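Local coordinates for staphylococcus aureus CymR (Staphylococcus aureus, PDB 3T8R), which acts as a thiol-based, oxidation-sensing transcriptional regulator of stress resistance and the oxidative response, probably binding DNA as an Rrf2-type dimer, at the interface of chains A and B. Sequence-based numbering; all coordinates share one arbitrary frame. Chains: chain A/B, Staphylococcus aureus CymR.

The interface of chains A and B. Residues chain A 79, 117, 121, 126; chain B 106, 109-110.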
# COMPACT_ATOMS: atom_id res chain seq x y z
N ALA A 79 1.62 -13.21 8.76
CA ALA A 79 0.70 -12.76 7.73
C ALA A 79 1.48 -12.56 6.44
O ALA A 79 0.99 -12.85 5.34
CB ALA A 79 0.03 -11.49 8.16
N VAL A 117 4.99 -4.52 9.08
CA VAL A 117 3.74 -4.84 9.77
C VAL A 117 3.36 -6.30 9.50
O VAL A 117 3.03 -7.04 10.41
CB VAL A 117 2.58 -3.89 9.35
CG1 VAL A 117 1.25 -4.37 9.91
CG2 VAL A 117 2.87 -2.48 9.83
N THR A 121 3.54 -9.78 12.27
CA THR A 121 2.21 -10.17 12.72
C THR A 121 2.07 -11.67 12.54
O THR A 121 2.08 -12.15 11.41
CB THR A 121 1.11 -9.46 11.92
OG1 THR A 121 1.20 -8.04 12.13
CG2 THR A 121 -0.27 -9.93 12.37
N LEU A 126 -3.22 -12.95 15.08
CA LEU A 126 -4.49 -12.68 14.40
C LEU A 126 -5.65 -13.50 14.98
O LEU A 126 -6.79 -13.04 15.05
CB LEU A 126 -4.37 -12.92 12.90
CG LEU A 126 -3.46 -11.93 12.17
CD1 LEU A 126 -3.16 -12.36 10.74
CD2 LEU A 126 -4.09 -10.52 12.20
N LEU B 106 -5.54 -5.41 10.83
CA LEU B 106 -4.23 -5.55 10.19
C LEU B 106 -4.07 -4.57 9.03
O LEU B 106 -3.05 -3.89 8.92
CB LEU B 106 -4.04 -6.98 9.69
CG LEU B 106 -2.72 -7.23 8.96
CD1 LEU B 106 -1.54 -6.96 9.87
CD2 LEU B 106 -2.69 -8.67 8.44
N ARG B 109 -3.53 -1.18 10.29
CA ARG B 109 -2.15 -1.04 10.76
C ARG B 109 -1.20 -0.77 9.60
O ARG B 109 -0.29 0.05 9.71
CB ARG B 109 -1.70 -2.28 11.53
CG ARG B 109 -1.87 -2.18 13.04
CD ARG B 109 -1.16 -3.35 13.77
NE ARG B 109 -1.88 -4.61 13.59
CZ ARG B 109 -1.31 -5.81 13.58
NH1 ARG B 109 0.00 -5.94 13.74
NH2 ARG B 109 -2.06 -6.89 13.40
N MET B 110 -1.41 -1.46 8.49
CA MET B 110 -0.58 -1.26 7.30
C MET B 110 -0.78 0.15 6.76
O MET B 110 0.19 0.86 6.52
CB MET B 110 -0.91 -2.31 6.24
CG MET B 110 -0.48 -3.70 6.67
SD MET B 110 -1.22 -5.01 5.66
CE MET B 110 -1.07 -4.26 4.04
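A:Val117, in the last turn of helix 101-119, faces B:Leu106, B:Arg109 and B:Met110 on the same helix of the partner chain, while A:Thr121 lies just past the helix end in an extended conformation. Branch CG1 of A:Val117 carries much of the apolar contact: standing anti to the backbone N (chi1 171°), it reaches B:Met110 CG at 3.7 Å and B:Leu106 CD1 at 3.8 Å. The valine and leucine side chains pass each other in opposite directions. B:Leu106 divides its methyls, CD1 going to A:Val117 and A:Thr121 and CD2 to A:Ala79 CB at 3.9 Å.

A polar link runs from B:Arg109 NH1, a guanidinium nitrogen, to the A:Thr121 hydroxyl OG1 at 2.9 Å. With 131° at the hydrogen and the acceptor 33° out of the guanidinium plane, this bond is clearly bent. OG1 in turn donates to the A:Val117 carbonyl O at 2.7 Å, so the hydroxyl is held from both chains and its rotation is probably fixed. B:Leu106 CD1 lies 3.6 Å above the guanidinium plane of B:Arg109, toward its rim, and covers part of one face. A:Thr121 CG2 lies 3.7 Å from B:Arg109 NH2.

The patch joins the C-terminal end of one long helix, and the residue A:Thr121 just beyond it, to the first half and midpoint of the equivalent helix of the partner, with A:Ala79 beginning helix 79-87 and A:Leu126 in helix 123-127 at its border; two-fold symmetry repeats it in the dimer.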